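Local atomic coordinates of berberine bridge enzyme-like 28 (Arabidopsis thaliana, PDB entry 5D79), a protein that binds FAD as an oxidoreductase of the berberine bridge enzyme-like family and takes part in adaptation to salt stress. Residues L290-S293 and N294-V298; L352-L355 and T356-E359; I381-I384 and W385-E389; N503-R506 and L507-K511; R513-T517 and D518-D522. All coordinates share one frame; numbering follows the deposited sequence.

All five contacts are local and in series along the chain, none nesting or crossing; contacts 3 and 4 lie within helices, while contacts 1, 2 and 5 turn the chain. Contact 1 joins strands 284-292 and 298-306 of the seven-stranded antiparallel sheet. Contact 2 is a 3-10 turn between helix 336-343 and strand 363-372, about 27 Å from contact 1, centre to centre. Contact 3 forms turns of helix 378-388, which packs on the sheet; R292 of contact 1 reaches its L388 carbonyl. Contact 4 forms the first turns of helix 504-514, contact 5 the turn that leaves it, and K511 bridges them by a salt bridge to D518.

Contact 1 of 5, residues L290-S293 and N294-V298; sequences LERS and NKNAV
R292 and S293 carry this tight antiparallel hairpin, gripping the returning residues N296 and A297 by backbone and side-chain hydrogen bonds. In the backbone, S293 N donates to A297 O at 2.8 Å and N296 N donates to S293 O at 2.7 Å. S293 to N296 is a type I turn whose last residue, N296, is in the left-handed helical region (phi 55°), the pattern of a type I turn with a G1 bulge. One step further out, R292 and V298 form a non-hydrogen-bonded pair, and the CA-H of V298 leans on E291 O at 3.5 Å.

Among the side chains, R292 and N296 run alongside each other over the turn. R292 NH1 reaches N296 OD1 at 2.9 Å; the oxygen lies in the guanidinium plane, while NH1 stands above the plane of the amide, the two planes being 56° apart. A bend at chi2 (-71°) turns the arginine back over the hairpin. With an alanine here, the N296 amide would probably be set free to turn, and L388 O would be left without its arginine donor. V298 CG2 also lies beside the arginine, 4.2 Å from R292 NE.

Around the turn, R292 NH2 holds L388 O of helix 378-388, V298 packs against W385 and L388 of that helix, and E291 and S293 lean on H299 of strand 298-306.

Contact 2 of 5, residues L352-L355 and T356-E359; sequences LGVL and TNRE
The peptide carbonyl of G353 is approached by T356 in two ways: OG1 meets G353 O in the carbonyl plane at 2.6 Å, while T356 N comes from above that plane, at 3.1 Å to the same oxygen. The other flat group, the N357 amide, lies beside V354, with ND2 3.8 Å from V354 CB; although ND2 is also near V354 O, the angle is too poor for a hydrogen bond.

The hydroxyl of T356 is aimed by its first torsion (chi1 74°), which tucks OG1 between the backbone N and the carbonyl carbon and turns it back onto the preceding turn. L355 N to L352 O, T356 N to G353 O and a weak N357 N to V354 O bond, at 3.3 Å, give the successive i to i+3 pattern of a short 3-10 helix, set in the loop between helix 336-343 and strand 363-372.

Water 1 donates both to V354 O and, at 3.0 Å, to N357 O, tying the end of the turn to the chain that leaves it. Water 2 sits 2.7 Å from L355 O. L355 buries its side chain against I337, V340 and L341 of helix 336-343, and further on R358 makes a salt bridge to E155 of helix 153-163.

Contact 3 of 5, residues I381-I384 and W385-E389; sequences IQEI and WRRLE
I381, already inside helix 378-388, accepts W385 N on its carbonyl oxygen, and its side chain turns off toward V267 and K271 of helix 263-276. Q382 O takes R386 N at 2.9 Å and also lies 3.3 Å from W385 CB, close beside the start of the indole side chain.

E383 does most of the work. Its CG lies anti to the backbone N (chi1 170°), and the bend at chi2 brings the carboxylate back over the next turn. There R386 grips it side-on, NE to E383 OE1 at 2.8 Å and NH2 to E383 OE2 at 2.8 Å, both acceptors close to the guanidinium plane. R387 crosses from the other direction: its NE meets E383 OE2 at 2.6 Å on the anti side, whereas R386 uses the syn side. OE2 therefore takes two donors, which probably stabilises its negative charge. Cut back to alanine, E383 would probably leave R386 and R387 as neighbouring positive charges without a common mate, with the R386 end free to swing; R387 NH2 would still have S453.

I384 ends the segment with a weak bond from L388 N to its carbonyl, at 3.5 Å, and packs on V454 and M458 of helix 441-458. This is an amphipathic helix on an antiparallel sheet, with I384 and L388 against I398 on one side and an i, i+3 and i, i+4 salt-bridge network on another.

Contact 4 of 5, residues N503-R506 and L507-K511; sequences NFER and LVRVK
F504 and V508 make the tight part of this helix. V508 CG2 rests over one face of the F504 ring, 4.0 Å from its centroid and offset toward the rim near CZ, a CH-pi contact. The valine is placed there by its chi1 of 155°, which sets CG2 beside the backbone N and over the preceding turn. L507 continues the apolar side, its CD1 lying 3.5 Å from N503 O and its side chain packed on W226, F236 and F500. V510 CG2 comes 4.1 Å from R506 CG, with D223 and A227 of helix 222-227 beyond; the end of R506 is held there by a salt bridge with D223 and a cation-pi contact with W226. Beneath these side chains the backbone runs in regular i to i+4 bonds, among them V510 N to R506 O at 2.7 Å.

The E505-R509 side is looser. The two side chains cross, and NH1 of R509 meets E505 OE1 at 2.8 Å almost head-on to the C-O bond, the carboxylate and guanidinium planes being 83° apart. R509 is exposed. E505 is better secured, because its OE2 is also bonded to Y489 OH.

A single bond of this sort, made by one nitrogen with the oxygen tilted from the guanidinium plane, fixes the guanidinium less firmly than a two-nitrogen grip would, so the i, i+4 salt bridge probably adds modestly to a helix already held by its backbone bonds, apolar packing and the R506 salt bridge.

Contact 5 of 5, residues R513-T517 and D518-D522; sequences RVDPT and DFFCD
D515 spreads its carboxylate across two successive backbone amides: OD1 takes F519 N at 2.9 Å and OD2 takes F520 N at 3.0 Å. Both bonds come in on the syn side, and both donors lie within about 18° of the carboxylate plane. Its CG stands anti to the backbone N (chi1 -173°), which swings the group forward over the turn. OD2 also lies at the edge of the F520 ring, 3.7 Å from CD2.

D515 is the first residue to leave helix 504-514, and a type I turn runs from it to D518, whose N bonds back to D515 O at 3.1 Å from above the carbonyl plane. D518, the last residue of the turn, is itself left-handed (phi 57°). The D515 and D518 carboxylates approach, OD2 of D515 to OD1 of D518 at 4.3 Å, and K511 NZ makes salt bridges to both, likely offsetting the repulsion.

F519 puts CD2 3.5 Å above the centre of the F520 ring face, a near-perpendicular touch. The C-terminal turn here leans on the flavin-binding part of the fold: F519 meets A97 and V104, F520 meets I94, and F520 comes to about 7 Å from the bound FAD, measured between nearest atoms.

Contact 1 of 5, residues L290-S293 and N294-V298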
# COMPACT_ATOMS: atom_id res chain seq x y z
N LEU A 290 -4.51 -18.16 -1.89
CA LEU A 290 -5.66 -18.96 -2.24
C LEU A 290 -6.51 -18.19 -3.24
O LEU A 290 -6.88 -17.04 -3.00
CB LEU A 290 -6.46 -19.29 -0.99
CG LEU A 290 -5.65 -19.95 0.11
CD1 LEU A 290 -6.59 -20.36 1.22
CD2 LEU A 290 -4.93 -21.15 -0.44
N GLU A 291 -6.80 -18.82 -4.38
CA GLU A 291 -7.48 -18.14 -5.48
C GLU A 291 -7.90 -19.14 -6.54
O GLU A 291 -7.59 -20.32 -6.43
CB GLU A 291 -6.57 -17.09 -6.10
CG GLU A 291 -5.37 -17.72 -6.74
CD GLU A 291 -4.47 -16.74 -7.40
OE1 GLU A 291 -4.75 -15.53 -7.31
OE2 GLU A 291 -3.48 -17.17 -8.01
N ARG A 292 -8.60 -18.67 -7.57
CA ARG A 292 -8.95 -19.51 -8.71
C ARG A 292 -7.76 -19.76 -9.62
O ARG A 292 -6.86 -18.92 -9.73
CB ARG A 292 -10.06 -18.87 -9.55
CG ARG A 292 -11.41 -18.83 -8.91
CD ARG A 292 -12.07 -20.20 -8.80
NE ARG A 292 -13.27 -20.08 -7.97
CZ ARG A 292 -14.49 -19.87 -8.44
NH1 ARG A 292 -14.68 -19.79 -9.76
NH2 ARG A 292 -15.52 -19.76 -7.61
N SER A 293 -7.77 -20.91 -10.28
CA SER A 293 -6.81 -21.21 -11.33
C SER A 293 -7.44 -21.00 -12.70
O SER A 293 -8.66 -20.80 -12.81
CB SER A 293 -6.30 -22.65 -11.20
OG SER A 293 -7.35 -23.58 -11.34
N ASN A 294 -6.62 -21.04 -13.75
CA ASN A 294 -7.09 -20.91 -15.13
C ASN A 294 -8.17 -21.94 -15.46
O ASN A 294 -9.02 -21.71 -16.32
CB ASN A 294 -5.93 -21.07 -16.13
CG ASN A 294 -4.63 -20.44 -15.63
OD1 ASN A 294 -4.63 -19.59 -14.74
ND2 ASN A 294 -3.51 -20.86 -16.22
N LYS A 295 -8.11 -23.07 -14.77
CA LYS A 295 -9.08 -24.14 -14.96
C LYS A 295 -10.28 -23.95 -14.04
O LYS A 295 -11.02 -24.89 -13.76
CB LYS A 295 -8.42 -25.50 -14.71
CG LYS A 295 -7.33 -25.86 -15.73
CD LYS A 295 -6.69 -27.20 -15.41
CE LYS A 295 -6.21 -27.92 -16.65
NZ LYS A 295 -6.60 -29.36 -16.61
N ASN A 296 -10.46 -22.72 -13.57
CA ASN A 296 -11.64 -22.31 -12.79
C ASN A 296 -11.89 -23.17 -11.54
O ASN A 296 -13.04 -23.49 -11.22
CB ASN A 296 -12.88 -22.31 -13.68
CG ASN A 296 -14.01 -21.47 -13.11
OD1 ASN A 296 -13.78 -20.49 -12.39
ND2 ASN A 296 -15.24 -21.84 -13.44
N ALA A 297 -10.82 -23.53 -10.84
CA ALA A 297 -10.92 -24.25 -9.58
C ALA A 297 -10.01 -23.63 -8.53
O ALA A 297 -8.98 -23.03 -8.86
CB ALA A 297 -10.59 -25.71 -9.78
N VAL A 298 -10.39 -23.76 -7.27
CA VAL A 298 -9.60 -23.23 -6.18
C VAL A 298 -8.29 -24.01 -6.04
O VAL A 298 -8.26 -25.24 -6.10
CB VAL A 298 -10.38 -23.28 -4.85
CG1 VAL A 298 -9.59 -22.64 -3.72
CG2 VAL A 298 -11.71 -22.58 -5.02

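Contact 2 of 5, residues L352-L355 and T356-E359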
# COMPACT_ATOMS: atom_id res chain seq x y z
N LEU A 352 12.21 -5.01 -19.27
CA LEU A 352 12.06 -4.31 -17.99
C LEU A 352 11.21 -3.04 -18.11
O LEU A 352 10.71 -2.53 -17.12
CB LEU A 352 13.43 -3.93 -17.43
CG LEU A 352 14.38 -5.08 -17.13
CD1 LEU A 352 15.72 -4.54 -16.60
CD2 LEU A 352 13.73 -6.04 -16.15
N GLY A 353 11.05 -2.56 -19.33
CA GLY A 353 10.30 -1.34 -19.59
C GLY A 353 8.85 -1.34 -19.17
O GLY A 353 8.26 -0.28 -19.01
N VAL A 354 8.26 -2.52 -18.98
CA VAL A 354 6.85 -2.59 -18.61
C VAL A 354 6.64 -2.07 -17.20
O VAL A 354 5.51 -1.79 -16.79
CB VAL A 354 6.30 -4.02 -18.71
CG1 VAL A 354 6.53 -4.56 -20.10
CG2 VAL A 354 6.95 -4.91 -17.67
N LEU A 355 7.73 -1.95 -16.46
CA LEU A 355 7.67 -1.44 -15.10
C LEU A 355 7.25 0.01 -15.08
O LEU A 355 6.69 0.49 -14.10
CB LEU A 355 9.03 -1.60 -14.43
CG LEU A 355 9.38 -3.07 -14.27
CD1 LEU A 355 10.70 -3.17 -13.56
CD2 LEU A 355 8.29 -3.82 -13.51
N THR A 356 7.50 0.68 -16.21
CA THR A 356 7.26 2.11 -16.37
C THR A 356 5.86 2.46 -16.86
O THR A 356 5.53 3.64 -16.95
CB THR A 356 8.26 2.72 -17.36
OG1 THR A 356 7.92 2.32 -18.69
CG2 THR A 356 9.65 2.22 -17.06
N ASN A 357 5.04 1.46 -17.19
CA ASN A 357 3.66 1.72 -17.59
C ASN A 357 2.82 2.19 -16.41
O ASN A 357 2.92 1.65 -15.32
CB ASN A 357 3.00 0.48 -18.19
CG ASN A 357 3.79 -0.09 -19.36
OD1 ASN A 357 4.46 0.63 -20.11
ND2 ASN A 357 3.71 -1.41 -19.52
N ARG A 358 2.01 3.20 -16.64
CA ARG A 358 1.10 3.69 -15.62
C ARG A 358 -0.30 3.62 -16.17
O ARG A 358 -1.00 4.62 -16.24
CB ARG A 358 1.44 5.13 -15.20
CG ARG A 358 2.65 5.26 -14.30
CD ARG A 358 3.02 6.72 -14.11
NE ARG A 358 2.15 7.45 -13.18
CZ ARG A 358 2.60 8.28 -12.24
NH1 ARG A 358 1.75 8.91 -11.44
NH2 ARG A 358 3.91 8.47 -12.10
N GLU A 359 -0.73 2.43 -16.59
CA GLU A 359 -2.04 2.34 -17.21
C GLU A 359 -3.12 2.09 -16.16
O GLU A 359 -2.84 1.57 -15.07
CB GLU A 359 -2.05 1.25 -18.29
CG GLU A 359 -1.27 1.65 -19.55
CD GLU A 359 -1.69 3.01 -20.12
OE1 GLU A 359 -2.87 3.18 -20.50
OE2 GLU A 359 -0.82 3.91 -20.20
O HOH W 1 4.05 -1.05 -14.86
O HOH W 2 4.99 2.47 -13.37

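Contact 3 of 5, residues I381-I384 and W385-E389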
# COMPACT_ATOMS: atom_id res chain seq x y z
N ILE A 381 -8.85 -23.13 7.89
CA ILE A 381 -8.25 -23.18 6.56
C ILE A 381 -9.22 -23.79 5.53
O ILE A 381 -9.33 -23.30 4.40
CB ILE A 381 -6.92 -23.97 6.59
CG1 ILE A 381 -5.93 -23.28 7.50
CG2 ILE A 381 -6.32 -24.07 5.19
CD1 ILE A 381 -4.83 -24.18 7.98
N GLN A 382 -9.92 -24.84 5.92
CA GLN A 382 -10.85 -25.50 5.01
C GLN A 382 -12.02 -24.58 4.67
O GLN A 382 -12.48 -24.56 3.53
CB GLN A 382 -11.37 -26.80 5.62
CG GLN A 382 -10.25 -27.78 5.94
CD GLN A 382 -10.75 -29.06 6.54
OE1 GLN A 382 -10.52 -30.15 6.00
NE2 GLN A 382 -11.46 -28.96 7.66
N GLU A 383 -12.48 -23.82 5.64
CA GLU A 383 -13.64 -22.96 5.43
C GLU A 383 -13.34 -21.81 4.49
O GLU A 383 -14.16 -21.47 3.64
CB GLU A 383 -14.17 -22.42 6.76
CG GLU A 383 -15.24 -21.33 6.62
CD GLU A 383 -16.53 -21.79 5.98
OE1 GLU A 383 -16.74 -23.01 5.79
OE2 GLU A 383 -17.36 -20.92 5.67
N ILE A 384 -12.18 -21.19 4.65
CA ILE A 384 -11.86 -20.05 3.81
C ILE A 384 -11.55 -20.54 2.39
O ILE A 384 -11.79 -19.83 1.42
CB ILE A 384 -10.71 -19.18 4.39
CG1 ILE A 384 -9.40 -19.96 4.48
CG2 ILE A 384 -11.10 -18.64 5.78
CD1 ILE A 384 -8.25 -19.08 4.93
N TRP A 385 -11.07 -21.78 2.28
CA TRP A 385 -10.96 -22.45 0.99
C TRP A 385 -12.35 -22.63 0.37
O TRP A 385 -12.57 -22.35 -0.81
CB TRP A 385 -10.27 -23.82 1.14
CG TRP A 385 -10.11 -24.58 -0.15
CD1 TRP A 385 -11.10 -25.12 -0.91
CD2 TRP A 385 -8.88 -24.89 -0.80
NE1 TRP A 385 -10.57 -25.75 -2.01
CE2 TRP A 385 -9.20 -25.62 -1.97
CE3 TRP A 385 -7.54 -24.63 -0.52
CZ2 TRP A 385 -8.23 -26.09 -2.84
CZ3 TRP A 385 -6.58 -25.11 -1.39
CH2 TRP A 385 -6.93 -25.82 -2.53
N ARG A 386 -13.29 -23.11 1.19
CA ARG A 386 -14.65 -23.32 0.75
C ARG A 386 -15.29 -22.04 0.22
O ARG A 386 -15.99 -22.06 -0.78
CB ARG A 386 -15.50 -23.89 1.89
CG ARG A 386 -16.92 -24.19 1.49
CD ARG A 386 -17.79 -24.45 2.69
NE ARG A 386 -18.14 -23.22 3.38
CZ ARG A 386 -19.04 -22.35 2.94
NH1 ARG A 386 -19.68 -22.57 1.80
NH2 ARG A 386 -19.31 -21.25 3.63
N ARG A 387 -15.04 -20.92 0.88
CA ARG A 387 -15.71 -19.69 0.48
C ARG A 387 -15.20 -19.17 -0.88
O ARG A 387 -15.91 -18.46 -1.58
CB ARG A 387 -15.54 -18.63 1.58
CG ARG A 387 -16.51 -18.84 2.77
CD ARG A 387 -15.98 -18.20 4.04
NE ARG A 387 -16.87 -18.38 5.20
CZ ARG A 387 -17.75 -17.47 5.59
NH1 ARG A 387 -18.51 -17.69 6.65
NH2 ARG A 387 -17.86 -16.33 4.92
N LEU A 388 -14.00 -19.57 -1.27
CA LEU A 388 -13.46 -19.16 -2.57
C LEU A 388 -14.11 -19.91 -3.73
O LEU A 388 -14.00 -19.50 -4.89
CB LEU A 388 -11.94 -19.35 -2.59
CG LEU A 388 -11.13 -18.23 -1.94
CD1 LEU A 388 -9.78 -18.74 -1.53
CD2 LEU A 388 -10.98 -17.06 -2.89
N GLU A 389 -14.79 -21.01 -3.43
CA GLU A 389 -15.55 -21.73 -4.44
C GLU A 389 -16.83 -20.97 -4.84
O GLU A 389 -17.51 -21.35 -5.80
CB GLU A 389 -15.91 -23.12 -3.94
CG GLU A 389 -14.75 -23.87 -3.31
CD GLU A 389 -15.13 -25.26 -2.83
OE1 GLU A 389 -16.34 -25.56 -2.75
OE2 GLU A 389 -14.21 -26.06 -2.54

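Contact 4 of 5, residues N503-R506 and L507-K511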
# COMPACT_ATOMS: atom_id res chain seq x y z
N ASN A 503 1.09 2.99 18.85
CA ASN A 503 1.68 4.15 18.20
C ASN A 503 0.69 5.27 17.98
O ASN A 503 1.07 6.37 17.56
CB ASN A 503 2.29 3.75 16.86
CG ASN A 503 3.61 3.01 17.00
OD1 ASN A 503 4.34 3.18 17.99
ND2 ASN A 503 3.94 2.20 16.00
N PHE A 504 -0.59 5.01 18.23
CA PHE A 504 -1.63 6.00 17.93
C PHE A 504 -1.48 7.31 18.73
O PHE A 504 -1.64 8.39 18.18
CB PHE A 504 -3.02 5.41 18.18
CG PHE A 504 -4.14 6.40 17.99
CD1 PHE A 504 -4.49 6.84 16.71
CD2 PHE A 504 -4.86 6.89 19.08
CE1 PHE A 504 -5.53 7.74 16.53
CE2 PHE A 504 -5.89 7.79 18.91
CZ PHE A 504 -6.23 8.22 17.63
N GLU A 505 -1.14 7.20 20.02
CA GLU A 505 -1.03 8.39 20.87
C GLU A 505 0.08 9.32 20.39
O GLU A 505 -0.13 10.52 20.30
CB GLU A 505 -0.82 8.01 22.33
CG GLU A 505 -2.06 7.37 22.96
CD GLU A 505 -3.32 8.25 22.92
OE1 GLU A 505 -3.21 9.50 22.98
OE2 GLU A 505 -4.43 7.67 22.83
N ARG A 506 1.24 8.76 20.06
CA ARG A 506 2.34 9.58 19.54
C ARG A 506 1.95 10.31 18.25
O ARG A 506 2.19 11.52 18.12
CB ARG A 506 3.60 8.74 19.29
CG ARG A 506 4.75 9.61 18.81
CD ARG A 506 6.07 8.86 18.64
NE ARG A 506 7.12 9.81 18.25
CZ ARG A 506 8.35 9.47 17.88
NH1 ARG A 506 8.71 8.20 17.85
NH2 ARG A 506 9.22 10.41 17.54
N LEU A 507 1.35 9.58 17.31
CA LEU A 507 0.89 10.16 16.05
C LEU A 507 -0.01 11.38 16.30
O LEU A 507 0.12 12.40 15.62
CB LEU A 507 0.13 9.11 15.23
CG LEU A 507 1.00 8.07 14.52
CD1 LEU A 507 0.19 6.84 14.19
CD2 LEU A 507 1.62 8.68 13.27
N VAL A 508 -0.90 11.26 17.29
CA VAL A 508 -1.81 12.33 17.68
C VAL A 508 -1.05 13.52 18.28
O VAL A 508 -1.38 14.67 18.01
CB VAL A 508 -2.87 11.82 18.70
CG1 VAL A 508 -3.41 12.95 19.56
CG2 VAL A 508 -4.01 11.14 17.96
N ARG A 509 -0.02 13.22 19.07
CA ARG A 509 0.83 14.28 19.60
C ARG A 509 1.55 14.99 18.45
O ARG A 509 1.52 16.22 18.34
CB ARG A 509 1.85 13.73 20.61
CG ARG A 509 1.23 13.04 21.83
CD ARG A 509 0.13 13.87 22.49
NE ARG A 509 -0.18 13.39 23.84
CZ ARG A 509 -1.13 12.50 24.13
NH1 ARG A 509 -1.87 11.98 23.16
NH2 ARG A 509 -1.33 12.14 25.39
N VAL A 510 2.18 14.21 17.57
CA VAL A 510 2.87 14.79 16.42
C VAL A 510 1.88 15.58 15.57
O VAL A 510 2.15 16.72 15.19
CB VAL A 510 3.58 13.70 15.56
CG1 VAL A 510 4.22 14.33 14.34
CG2 VAL A 510 4.63 12.97 16.38
N LYS A 511 0.71 14.99 15.32
CA LYS A 511 -0.36 15.66 14.57
C LYS A 511 -0.73 17.02 15.17
O LYS A 511 -0.95 17.99 14.45
CB LYS A 511 -1.59 14.76 14.50
CG LYS A 511 -2.86 15.43 14.00
CD LYS A 511 -2.79 15.82 12.53
CE LYS A 511 -4.17 16.28 12.05
NZ LYS A 511 -4.21 16.84 10.67

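Contact 5 of 5, residues R513-T517 and D518-D522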
# COMPACT_ATOMS: atom_id res chain seq x y z
N ARG A 513 1.14 19.03 17.02
CA ARG A 513 2.18 20.04 16.87
C ARG A 513 2.27 20.53 15.43
O ARG A 513 2.23 21.73 15.19
CB ARG A 513 3.55 19.50 17.31
CG ARG A 513 4.66 20.54 17.28
CD ARG A 513 6.00 19.95 17.69
NE ARG A 513 6.52 18.99 16.72
CZ ARG A 513 7.36 19.29 15.74
NH1 ARG A 513 7.79 20.55 15.60
NH2 ARG A 513 7.78 18.35 14.89
N VAL A 514 2.38 19.60 14.49
CA VAL A 514 2.72 19.93 13.11
C VAL A 514 1.52 20.47 12.31
O VAL A 514 1.70 21.20 11.33
CB VAL A 514 3.34 18.69 12.36
CG1 VAL A 514 4.40 18.02 13.22
CG2 VAL A 514 2.28 17.67 11.94
N ASP A 515 0.31 20.12 12.75
CA ASP A 515 -0.92 20.50 12.05
C ASP A 515 -2.02 20.85 13.04
O ASP A 515 -3.02 20.14 13.13
CB ASP A 515 -1.37 19.36 11.12
CG ASP A 515 -2.54 19.74 10.23
OD1 ASP A 515 -2.86 20.95 10.13
OD2 ASP A 515 -3.15 18.83 9.63
N PRO A 516 -1.85 21.96 13.78
CA PRO A 516 -2.79 22.37 14.85
C PRO A 516 -4.12 22.95 14.34
O PRO A 516 -5.08 23.09 15.11
CB PRO A 516 -1.99 23.43 15.61
CG PRO A 516 -1.10 24.01 14.60
CD PRO A 516 -0.72 22.90 13.67
N THR A 517 -4.18 23.30 13.07
CA THR A 517 -5.42 23.75 12.47
C THR A 517 -6.22 22.56 11.98
O THR A 517 -7.39 22.70 11.63
CB THR A 517 -5.18 24.73 11.32
OG1 THR A 517 -4.15 24.23 10.46
CG2 THR A 517 -4.75 26.06 11.87
N ASP A 518 -5.58 21.39 11.96
CA ASP A 518 -6.13 20.18 11.37
C ASP A 518 -6.50 20.41 9.88
O ASP A 518 -7.58 20.02 9.44
CB ASP A 518 -7.35 19.72 12.17
CG ASP A 518 -7.77 18.29 11.85
OD1 ASP A 518 -6.96 17.55 11.26
OD2 ASP A 518 -8.91 17.91 12.18
N PHE A 519 -5.61 21.04 9.12
CA PHE A 519 -5.89 21.26 7.70
C PHE A 519 -5.91 19.95 6.94
O PHE A 519 -6.81 19.70 6.14
CB PHE A 519 -4.86 22.20 7.05
CG PHE A 519 -5.08 22.39 5.54
CD1 PHE A 519 -6.15 23.16 5.06
CD2 PHE A 519 -4.23 21.80 4.62
CE1 PHE A 519 -6.36 23.33 3.69
CE2 PHE A 519 -4.44 21.97 3.24
CZ PHE A 519 -5.51 22.73 2.78
N PHE A 520 -4.91 19.11 7.19
CA PHE A 520 -4.82 17.84 6.48
C PHE A 520 -5.68 16.78 7.15
O PHE A 520 -5.25 16.13 8.10
CB PHE A 520 -3.36 17.41 6.38
CG PHE A 520 -2.52 18.36 5.59
CD1 PHE A 520 -2.53 18.33 4.20
CD2 PHE A 520 -1.74 19.31 6.22
CE1 PHE A 520 -1.77 19.20 3.47
CE2 PHE A 520 -0.98 20.21 5.48
CZ PHE A 520 -1.00 20.15 4.11
N CYS A 521 -6.90 16.61 6.64
CA CYS A 521 -7.85 15.66 7.21
C CYS A 521 -8.66 14.95 6.13
O CYS A 521 -9.02 15.54 5.11
CB CYS A 521 -8.81 16.38 8.19
SG CYS A 521 -10.11 17.45 7.45
N ASP A 522 -8.92 13.66 6.34
CA ASP A 522 -9.89 12.91 5.54
C ASP A 522 -10.84 12.17 6.48
O ASP A 522 -10.94 12.51 7.67
CB ASP A 522 -9.21 11.94 4.56
CG ASP A 522 -8.11 11.10 5.19
OD1 ASP A 522 -8.23 10.67 6.34
OD2 ASP A 522 -7.11 10.84 4.50